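Local atomic coordinates of SPD1 nuclease (Streptococcus pyogenes, PDB entry 2XGR), a protein that acts as a prophage-encoded extracellular DNase, probably hydrolysing nucleic acid with the help of a bound metal ion. Residues H77-D88 / L122-L130; A139-Y149 / L232-L241. All coordinates share one frame; numbering follows the deposited sequence. Where two conformers were deposited one is given.

Contact 1 of 2, residues H77-D88 / L122-L130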
loop_
_atom_site.group_PDB
_atom_site.type_symbol
_atom_site.label_atom_id
_atom_site.label_comp_id
_atom_site.label_asym_id
_atom_site.label_seq_id
_atom_site.Cartn_x
_atom_site.Cartn_y
_atom_site.Cartn_z
ATOM N N HIS A 77 4.753 -5.556 -4.395
ATOM C CA HIS A 77 3.518 -5.968 -5.073
ATOM C C HIS A 77 3.083 -7.311 -4.500
ATOM O O HIS A 77 3.872 -8.285 -4.494
ATOM C CB HIS A 77 3.766 -6.098 -6.562
ATOM C CG HIS A 77 2.530 -5.979 -7.433
ATOM N ND1 HIS A 77 1.239 -6.250 -7.033
ATOM C CD2 HIS A 77 2.464 -5.718 -8.772
ATOM C CE1 HIS A 77 0.405 -6.053 -8.074
ATOM N NE2 HIS A 77 1.148 -5.772 -9.139
ATOM N N ILE A 78 1.885 -7.359 -3.903
ATOM C CA ILE A 78 1.432 -8.615 -3.291
ATOM C C ILE A 78 0.118 -9.070 -3.914
ATOM O O ILE A 78 -0.698 -8.250 -4.396
ATOM C CB ILE A 78 1.329 -8.405 -1.748
ATOM C CG1 ILE A 78 1.223 -9.749 -0.975
ATOM C CG2 ILE A 78 0.159 -7.427 -1.360
ATOM C CD1 ILE A 78 1.447 -9.530 0.587
ATOM N N GLN A 79 -0.116 -10.374 -3.874
ATOM C CA GLN A 79 -1.450 -10.856 -4.230
ATOM C C GLN A 79 -1.768 -11.937 -3.184
ATOM O O GLN A 79 -0.980 -12.885 -3.008
ATOM C CB GLN A 79 -1.449 -11.342 -5.694
ATOM C CG GLN A 79 -2.890 -11.617 -6.164
ATOM C CD GLN A 79 -2.948 -12.042 -7.589
ATOM O OE1 GLN A 79 -3.229 -13.225 -7.860
ATOM N NE2 GLN A 79 -2.654 -11.110 -8.523
ATOM N N LEU A 80 -2.805 -11.695 -2.370
ATOM C CA LEU A 80 -2.998 -12.583 -1.186
ATOM C C LEU A 80 -4.468 -12.736 -0.854
ATOM O O LEU A 80 -5.311 -11.892 -1.286
ATOM C CB LEU A 80 -2.187 -12.044 0.052
ATOM C CG LEU A 80 -2.867 -10.899 0.848
ATOM C CD1 LEU A 80 -2.288 -10.756 2.273
ATOM C CD2 LEU A 80 -2.750 -9.491 0.029
ATOM N N GLN A 81 -4.764 -13.763 -0.045
ATOM C CA GLN A 81 -6.024 -13.826 0.716
ATOM C C GLN A 81 -5.820 -13.543 2.181
ATOM O O GLN A 81 -4.711 -13.573 2.709
ATOM C CB GLN A 81 -6.672 -15.239 0.551
ATOM C CG GLN A 81 -6.861 -15.648 -0.934
ATOM C CD GLN A 81 -7.434 -17.070 -0.986
ATOM O OE1 GLN A 81 -6.815 -17.979 -0.467
ATOM N NE2 GLN A 81 -8.572 -17.248 -1.616
ATOM N N ASP A 82 -6.956 -13.395 2.877
ATOM C CA ASP A 82 -6.953 -13.116 4.306
ATOM C C ASP A 82 -6.123 -14.187 5.036
ATOM O O ASP A 82 -5.310 -13.850 5.917
ATOM C CB ASP A 82 -8.375 -13.170 4.846
ATOM C CG ASP A 82 -8.438 -12.959 6.367
ATOM O OD1 ASP A 82 -8.130 -11.893 6.851
ATOM O OD2 ASP A 82 -8.734 -13.904 7.079
ATOM N N ARG A 83 -6.197 -15.425 4.530
ATOM C CA ARG A 83 -5.521 -16.547 5.242
ATOM C C ARG A 83 -4.016 -16.446 5.240
ATOM O O ARG A 83 -3.324 -17.135 6.013
ATOM C CB ARG A 83 -5.882 -17.915 4.632
ATOM C CG ARG A 83 -5.390 -18.150 3.215
ATOM C CD ARG A 83 -6.133 -19.338 2.597
ATOM N NE ARG A 83 -7.570 -19.006 2.403
ATOM C CZ ARG A 83 -8.479 -19.793 1.830
ATOM N NH1 ARG A 83 -8.144 -21.019 1.449
ATOM N NH2 ARG A 83 -9.737 -19.381 1.664
ATOM N N HIS A 84 -3.490 -15.641 4.306
ATOM C CA HIS A 84 -2.037 -15.555 4.153
ATOM C C HIS A 84 -1.386 -14.466 4.964
ATOM O O HIS A 84 -0.156 -14.357 4.928
ATOM C CB HIS A 84 -1.664 -15.309 2.725
ATOM C CG HIS A 84 -2.268 -16.249 1.742
ATOM N ND1 HIS A 84 -1.908 -17.597 1.668
ATOM C CD2 HIS A 84 -3.133 -16.025 0.723
ATOM C CE1 HIS A 84 -2.627 -18.185 0.723
ATOM N NE2 HIS A 84 -3.335 -17.242 0.098
ATOM N N GLU A 85 -2.170 -13.662 5.673
ATOM C CA GLU A 85 -1.655 -12.537 6.375
ATOM C C GLU A 85 -0.778 -12.979 7.533
ATOM O O GLU A 85 -0.935 -14.039 8.002
ATOM C CB GLU A 85 -2.783 -11.659 6.956
ATOM C CG GLU A 85 -3.542 -10.857 5.962
ATOM C CD GLU A 85 -4.513 -9.833 6.565
ATOM O OE1 GLU A 85 -4.624 -9.770 7.752
ATOM O OE2 GLU A 85 -5.220 -9.178 5.827
ATOM N N THR A 86 0.119 -12.094 7.951
ATOM C CA THR A 86 0.920 -12.275 9.136
ATOM C C THR A 86 0.378 -11.427 10.305
ATOM O O THR A 86 0.614 -10.243 10.385
ATOM C CB THR A 86 2.377 -11.904 8.775
ATOM O OG1 THR A 86 2.830 -12.785 7.698
ATOM C CG2 THR A 86 3.257 -12.092 9.978
ATOM N N LYS A 87 -0.571 -11.965 11.072
ATOM C CA LYS A 87 -1.295 -11.146 12.036
ATOM C C LYS A 87 -0.566 -11.362 13.348
ATOM O O LYS A 87 -0.647 -12.474 13.935
ATOM C CB LYS A 87 -2.756 -11.599 12.177
ATOM C CG LYS A 87 -3.428 -11.859 10.840
ATOM C CD LYS A 87 -4.819 -12.532 10.950
ATOM C CE LYS A 87 -5.649 -12.350 9.673
ATOM N NZ LYS A 87 -6.843 -13.245 9.826
ATOM N N ASP A 88 0.433 -10.512 13.565
ATOM C CA ASP A 88 1.264 -10.630 14.789
ATOM C C ASP A 88 0.713 -9.592 15.776
ATOM O O ASP A 88 0.586 -8.398 15.468
ATOM C CB ASP A 88 2.733 -10.297 14.430
ATOM C CG ASP A 88 3.461 -11.484 13.802
ATOM O OD1 ASP A 88 2.922 -12.576 13.839
ATOM O OD2 ASP A 88 4.590 -11.348 13.287
ATOM N N LEU A 122 6.443 -0.289 2.400
ATOM C CA LEU A 122 5.634 -0.059 1.190
ATOM C C LEU A 122 4.322 -0.889 1.334
ATOM O O LEU A 122 3.286 -0.322 1.617
ATOM C CB LEU A 122 6.408 -0.438 -0.081
ATOM C CG LEU A 122 7.662 0.498 -0.319
ATOM C CD1 LEU A 122 8.432 -0.042 -1.615
ATOM C CD2 LEU A 122 7.193 1.946 -0.630
ATOM N N VAL A 123 4.416 -2.212 1.236
ATOM C CA VAL A 123 3.264 -3.061 1.574
ATOM C C VAL A 123 3.271 -3.294 3.111
ATOM O O VAL A 123 4.281 -3.728 3.652
ATOM C CB VAL A 123 3.312 -4.381 0.803
ATOM C CG1 VAL A 123 2.262 -5.389 1.395
ATOM C CG2 VAL A 123 2.939 -4.160 -0.676
ATOM N N GLY A 124 2.202 -2.890 3.828
ATOM C CA GLY A 124 2.238 -3.018 5.294
ATOM C C GLY A 124 2.510 -4.435 5.789
ATOM O O GLY A 124 2.156 -5.477 5.156
ATOM N N TYR A 125 3.018 -4.458 7.018
ATOM C CA TYR A 125 3.488 -5.724 7.590
ATOM C C TYR A 125 2.474 -6.851 7.612
ATOM O O TYR A 125 2.827 -7.991 7.273
ATOM C CB TYR A 125 3.940 -5.435 9.070
ATOM C CG TYR A 125 4.488 -6.660 9.707
ATOM C CD1 TYR A 125 5.734 -7.173 9.352
ATOM C CD2 TYR A 125 3.707 -7.387 10.572
ATOM C CE1 TYR A 125 6.265 -8.317 9.971
ATOM C CE2 TYR A 125 4.233 -8.532 11.220
ATOM C CZ TYR A 125 5.470 -9.016 10.851
ATOM O OH TYR A 125 5.973 -10.164 11.449
ATOM N N GLN A 126 1.233 -6.594 8.043
ATOM C CA GLN A 126 0.334 -7.735 8.246
ATOM C C GLN A 126 -0.092 -8.337 6.919
ATOM O O GLN A 126 -0.622 -9.445 6.863
ATOM C CB GLN A 126 -0.899 -7.339 9.061
ATOM C CG GLN A 126 -0.578 -6.949 10.497
ATOM C CD GLN A 126 -1.773 -7.074 11.411
ATOM O OE1 GLN A 126 -1.627 -7.375 12.627
ATOM N NE2 GLN A 126 -2.923 -6.791 10.900
ATOM N N PHE A 127 0.229 -7.673 5.806
ATOM C CA PHE A 127 -0.027 -8.310 4.524
ATOM C C PHE A 127 1.148 -9.165 4.153
ATOM O O PHE A 127 0.978 -10.287 3.715
ATOM C CB PHE A 127 -0.270 -7.287 3.388
ATOM C CG PHE A 127 -1.554 -6.500 3.542
ATOM C CD1 PHE A 127 -2.683 -7.055 4.214
ATOM C CD2 PHE A 127 -1.682 -5.257 2.972
ATOM C CE1 PHE A 127 -3.920 -6.342 4.324
ATOM C CE2 PHE A 127 -2.893 -4.513 3.102
ATOM C CZ PHE A 127 -4.016 -5.063 3.744
ATOM N N CYS A 128 2.344 -8.600 4.278
ATOM C CA CYS A 128 3.531 -9.307 3.721
ATOM C C CYS A 128 4.440 -10.008 4.742
ATOM O O CYS A 128 5.376 -10.751 4.351
ATOM C CB CYS A 128 4.397 -8.349 2.863
ATOM S SG CYS A 128 5.242 -7.008 3.807
ATOM N N GLY A 129 4.319 -9.660 6.010
ATOM C CA GLY A 129 5.167 -10.302 7.006
ATOM C C GLY A 129 6.663 -10.037 6.957
ATOM O O GLY A 129 7.448 -10.722 7.643
ATOM N N LEU A 130 7.080 -9.007 6.240
ATOM C CA LEU A 130 8.521 -8.670 6.074
ATOM C C LEU A 130 9.029 -7.694 7.115
ATOM O O LEU A 130 8.369 -6.724 7.445
ATOM C CB LEU A 130 8.789 -7.977 4.724
ATOM C CG LEU A 130 8.385 -8.783 3.498
ATOM C CD1 LEU A 130 8.698 -7.840 2.330
ATOM C CD2 LEU A 130 9.215 -10.114 3.415
HETATM O O HOH W 1 1.943 -12.571 5.157
#

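Contact 2 of 2, residues A139-Y149 / L232-L241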
loop_
_atom_site.group_PDB
_atom_site.type_symbol
_atom_site.label_atom_id
_atom_site.label_comp_id
_atom_site.label_asym_id
_atom_site.label_seq_id
_atom_site.Cartn_x
_atom_site.Cartn_y
_atom_site.Cartn_z
ATOM N N ALA A 139 12.061 5.981 3.368
ATOM C CA ALA A 139 11.956 7.038 4.325
ATOM C C ALA A 139 10.550 7.610 4.255
ATOM O O ALA A 139 10.104 8.006 3.179
ATOM C CB ALA A 139 12.959 8.132 3.946
ATOM N N MET A 140 9.853 7.720 5.387
ATOM C CA MET A 140 8.467 8.066 5.365
ATOM C C MET A 140 8.149 8.924 6.598
ATOM O O MET A 140 8.649 8.610 7.706
ATOM C CB MET A 140 7.649 6.732 5.445
ATOM C CG MET A 140 6.244 6.945 5.151
ATOM S SD MET A 140 5.383 5.330 5.149
ATOM C CE MET A 140 5.910 4.587 3.599
ATOM N N THR A 141 7.320 9.946 6.423
ATOM C CA THR A 141 6.757 10.661 7.576
ATOM C C THR A 141 5.818 9.783 8.390
ATOM O O THR A 141 5.191 8.864 7.870
ATOM C CB THR A 141 6.029 11.954 7.221
ATOM O OG1 THR A 141 4.837 11.685 6.479
ATOM C CG2 THR A 141 6.993 12.932 6.398
ATOM N N ALA A 142 5.749 10.071 9.697
ATOM C CA ALA A 142 4.756 9.368 10.562
ATOM C C ALA A 142 3.345 9.675 10.105
ATOM O O ALA A 142 2.511 8.771 10.052
ATOM C CB ALA A 142 4.975 9.871 12.065
ATOM N N TRP A 143 3.106 10.913 9.638
ATOM C CA TRP A 143 1.846 11.318 9.056
ATOM C C TRP A 143 1.453 10.386 7.894
ATOM O O TRP A 143 0.324 9.852 7.875
ATOM C CB TRP A 143 1.921 12.823 8.582
ATOM C CG TRP A 143 0.647 13.394 8.106
ATOM C CD1 TRP A 143 0.285 13.610 6.805
ATOM C CD2 TRP A 143 -0.408 13.918 8.902
ATOM N NE1 TRP A 143 -0.965 14.169 6.743
ATOM C CE2 TRP A 143 -1.406 14.395 8.017
ATOM C CE3 TRP A 143 -0.593 14.070 10.284
ATOM C CZ2 TRP A 143 -2.578 14.995 8.467
ATOM C CZ3 TRP A 143 -1.758 14.683 10.721
ATOM C CH2 TRP A 143 -2.742 15.092 9.824
ATOM N N LEU A 144 2.373 10.166 6.956
ATOM C CA LEU A 144 2.055 9.289 5.798
ATOM C C LEU A 144 1.871 7.839 6.282
ATOM O O LEU A 144 1.010 7.101 5.806
ATOM C CB LEU A 144 3.182 9.339 4.771
ATOM C CG LEU A 144 2.959 8.374 3.594
ATOM C CD1 LEU A 144 1.607 8.525 2.920
ATOM C CD2 LEU A 144 4.100 8.617 2.590
ATOM N N ASN A 145 2.710 7.429 7.220
ATOM C CA ASN A 145 2.715 6.026 7.611
ATOM C C ASN A 145 1.407 5.627 8.366
ATOM O O ASN A 145 0.642 4.753 7.933
ATOM C CB ASN A 145 3.961 5.737 8.447
ATOM C CG ASN A 145 4.020 4.266 8.956
ATOM O OD1 ASN A 145 3.987 3.328 8.180
ATOM N ND2 ASN A 145 4.224 4.103 10.274
ATOM N N THR A 146 1.152 6.272 9.488
ATOM C CA THR A 146 -0.071 5.911 10.248
ATOM C C THR A 146 -1.028 7.091 10.429
ATOM O O THR A 146 -2.044 6.935 11.161
ATOM C CB THR A 146 0.292 5.398 11.689
ATOM O OG1 THR A 146 1.182 6.354 12.290
ATOM C CG2 THR A 146 0.941 4.037 11.708
ATOM N N GLY A 147 -0.839 8.213 9.719
ATOM C CA GLY A 147 -1.874 9.228 9.742
ATOM C C GLY A 147 -1.912 10.181 10.954
ATOM O O GLY A 147 -2.909 10.867 11.182
ATOM N N ALA A 148 -0.812 10.194 11.690
ATOM C CA ALA A 148 -0.691 11.070 12.858
ATOM C C ALA A 148 0.782 11.278 13.144
ATOM O O ALA A 148 1.622 10.420 12.837
ATOM C CB ALA A 148 -1.359 10.406 14.081
ATOM N N TYR A 149 1.078 12.358 13.862
ATOM C CA TYR A 149 2.494 12.696 14.220
ATOM C C TYR A 149 2.939 11.732 15.282
ATOM O O TYR A 149 4.070 11.315 15.284
ATOM C CB TYR A 149 2.641 14.093 14.842
ATOM C CG TYR A 149 1.806 15.235 14.256
ATOM C CD1 TYR A 149 1.940 15.639 12.924
ATOM C CD2 TYR A 149 0.972 15.993 15.085
ATOM C CE1 TYR A 149 1.185 16.701 12.413
ATOM C CE2 TYR A 149 0.231 17.055 14.584
ATOM C CZ TYR A 149 0.321 17.392 13.250
ATOM O OH TYR A 149 -0.448 18.458 12.791
ATOM N N LEU A 232 -0.521 9.351 -2.404
ATOM C CA LEU A 232 -0.369 10.071 -1.145
ATOM C C LEU A 232 0.924 10.825 -1.103
ATOM O O LEU A 232 1.954 10.349 -1.610
ATOM C CB LEU A 232 -0.398 9.076 0.048
ATOM C CG LEU A 232 -1.685 8.274 0.161
ATOM C CD1 LEU A 232 -1.631 7.301 1.411
ATOM C CD2 LEU A 232 -2.850 9.223 0.338
ATOM N N GLU A 233 0.880 12.002 -0.481
ATOM C CA GLU A 233 2.094 12.809 -0.344
ATOM C C GLU A 233 2.926 12.352 0.829
ATOM O O GLU A 233 2.393 12.096 1.934
ATOM C CB GLU A 233 1.707 14.335 -0.154
ATOM C CG GLU A 233 0.909 14.945 -1.278
ATOM C CD GLU A 233 1.663 15.050 -2.615
ATOM O OE1 GLU A 233 2.892 15.317 -2.627
ATOM O OE2 GLU A 233 1.007 14.797 -3.661
ATOM N N ASN A 234 4.242 12.307 0.642
ATOM C CA ASN A 234 5.162 11.965 1.710
ATOM C C ASN A 234 5.635 13.302 2.322
ATOM O O ASN A 234 6.690 13.842 1.936
ATOM C CB ASN A 234 6.332 11.149 1.196
ATOM C CG ASN A 234 7.189 10.546 2.302
ATOM O OD1 ASN A 234 6.805 10.560 3.496
ATOM N ND2 ASN A 234 8.298 9.930 1.913
ATOM N N SER A 235 4.810 13.828 3.230
ATOM C CA SER A 235 5.037 15.091 3.938
ATOM C C SER A 235 4.280 15.037 5.266
ATOM O O SER A 235 3.567 14.049 5.545
ATOM C CB SER A 235 4.527 16.271 3.064
ATOM O OG SER A 235 3.142 16.138 2.822
ATOM N N ALA A 236 4.347 16.111 6.043
ATOM C CA ALA A 236 3.557 16.167 7.279
ATOM C C ALA A 236 3.314 17.619 7.632
ATOM O O ALA A 236 4.180 18.459 7.344
ATOM C CB ALA A 236 4.300 15.507 8.420
ATOM N N PRO A 237 2.185 17.898 8.296
ATOM C CA PRO A 237 1.750 19.269 8.561
ATOM C C PRO A 237 2.823 20.155 9.182
ATOM O O PRO A 237 2.918 21.338 8.822
ATOM C CB PRO A 237 0.615 19.064 9.542
ATOM C CG PRO A 237 0.010 17.783 9.074
ATOM C CD PRO A 237 1.167 16.926 8.726
ATOM N N ASN A 238 3.599 19.629 10.113
ATOM C CA ASN A 238 4.416 20.525 10.991
ATOM C C ASN A 238 5.905 20.488 10.690
ATOM O O ASN A 238 6.731 20.813 11.563
ATOM C CB ASN A 238 4.257 20.086 12.447
ATOM C CG ASN A 238 4.349 18.568 12.607
ATOM O OD1 ASN A 238 4.438 18.055 13.733
ATOM N ND2 ASN A 238 4.296 17.837 11.480
ATOM N N ILE A 239 6.252 19.971 9.515
ATOM C CA ILE A 239 7.609 19.543 9.262
ATOM C C ILE A 239 7.993 19.932 7.845
ATOM O O ILE A 239 7.129 20.011 6.960
ATOM C CB ILE A 239 7.744 18.034 9.457
ATOM C CG1 ILE A 239 7.922 17.696 10.941
ATOM C CG2 ILE A 239 8.889 17.474 8.670
ATOM C CD1 ILE A 239 7.692 16.193 11.234
ATOM N N ASN A 240 9.270 20.284 7.689
ATOM C CA ASN A 240 9.939 20.382 6.380
ATOM C C ASN A 240 10.849 19.203 6.193
ATOM O O ASN A 240 11.612 18.833 7.112
ATOM C CB ASN A 240 10.816 21.634 6.296
ATOM C CG ASN A 240 10.009 22.906 6.331
ATOM O OD1 ASN A 240 10.325 23.826 7.096
ATOM N ND2 ASN A 240 8.949 22.965 5.520
ATOM N N LEU A 241 10.759 18.573 5.014
ATOM C CA LEU A 241 11.646 17.461 4.746
ATOM C C LEU A 241 12.739 17.891 3.795
ATOM O O LEU A 241 12.478 18.603 2.880
ATOM C CB LEU A 241 10.897 16.266 4.116
ATOM C CG LEU A 241 9.753 15.677 4.950
ATOM C CD1 LEU A 241 8.993 14.620 4.170
ATOM C CD2 LEU A 241 10.329 15.071 6.232
#

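Contact 1 of 2, residues H77-D88 / L122-L130
One water is gripped three ways between H84, T86 and F127. It accepts from T86 OG1 at 2.7 Å and donates to the carbonyl oxygens H84 O and F127 O, bridging two oxygens that could not bond each other. Beside it the backbones meet directly: T86 N gives a bent hydrogen bond to Q126 O (3.0 Å), approaching at a tilt from the carbonyl plane. Q126 CA answers with a C-H...O contact to T86 O. T86 OG1 lies beside the backbone N (chi1 -60°), facing the water and G129, which leaves CG2 near Y125 OH. Y125 OH donates a short bond to D88 OD2 (2.6 Å), on the anti side of the carboxylate and 29° out of its plane, and D88 stands at the tyrosine ring's edge. E85 runs alongside F127; E85 OE2 reaches the ring edge at F127 CE1 (3.5 Å), the carboxylate plane being 59° from the ring. Strand 76-80 adds an apolar part. I78 sends CD1 over the end of the helix, 3.3 Å from F127 O and 3.9 Å from C128 CB, while its CG2 meets V123 CG1. L80 CD1 lies next to F127 CB. F127 also touches E164 and D168 of helix 160-173. Helix 125-128 sits within the connection between paired strands 119-121 and 137-139, and this docking onto the sheet face at strand 76-80 and onto the loop that follows it is consistent with the His-Me finger fold of non-specific endonucleases.

Contact 2 of 2, residues A139-Y149 / L232-L241
W143 is sandwiched: P237 CD lies over one face, 3.5 Å from the centroid of the five-membered ring and 16° off its normal, a CH-pi contact, and G147 O lies near the rim of the opposite face. The tryptophan swings CG anti to the backbone N (chi1 -174°), which lays the indole across the proline; its NE1 bonds to E158. Y149 receives N238 OD1 over one face, off centre, with the amide inclined to the ring, while P237 CB lies in plane at its edge, 3.5 Å from Y149 OH. P237 thus touches both aromatic side chains. Next to this, N234 uses both ends of its amide. N234 ND2 donates to A139 O at 2.9 Å, nearly in the amide plane, and also bonds P194 O; N234 OD1 takes T141 N at 3.0 Å, almost straight (170°) and in the carbonyl plane. The amide is therefore fixed in its rotation. T141 is the N-cap of helix 142-146: T141 OG1 accepts from L144 N and donates to S235 O (2.8 Å), the hydroxyl coming in above that carbonyl plane. T141 CG2 is pressed tightly on L241 CD1, 3.4 Å apart. L144 fills the inner side, its CD1 on L232 CB and its CD2 on N234 OD1 (3.5 Å). The chemistry implies a division of labour: the buried amide and hydroxyl set the start of the helix against the strand end, while the proline and aromatic side chains close the more exposed flank largely by dispersion.

How the contacts relate
Contact 1 and contact 2 lie with their centres about 23 Å apart; their nearest atoms come within about 5 Å without touching. They are in series along the chain: contact 1 closes at residue 130, before contact 2 opens at residue 139. Both reach the eight-stranded antiparallel sheet, contact 1 through strand 76-80 and contact 2 through strand 228-233. Both also border helix 160-173, contact 2 near its start (M160, Y163) and contact 1 further along (E164, D168, L171, A172). The strand pair 119-121 and 137-139 connects them, since 122-130 follows its first strand and 139-149 leaves its second. The connection between these strands and the chain leaving them thus meet the sheet at two places.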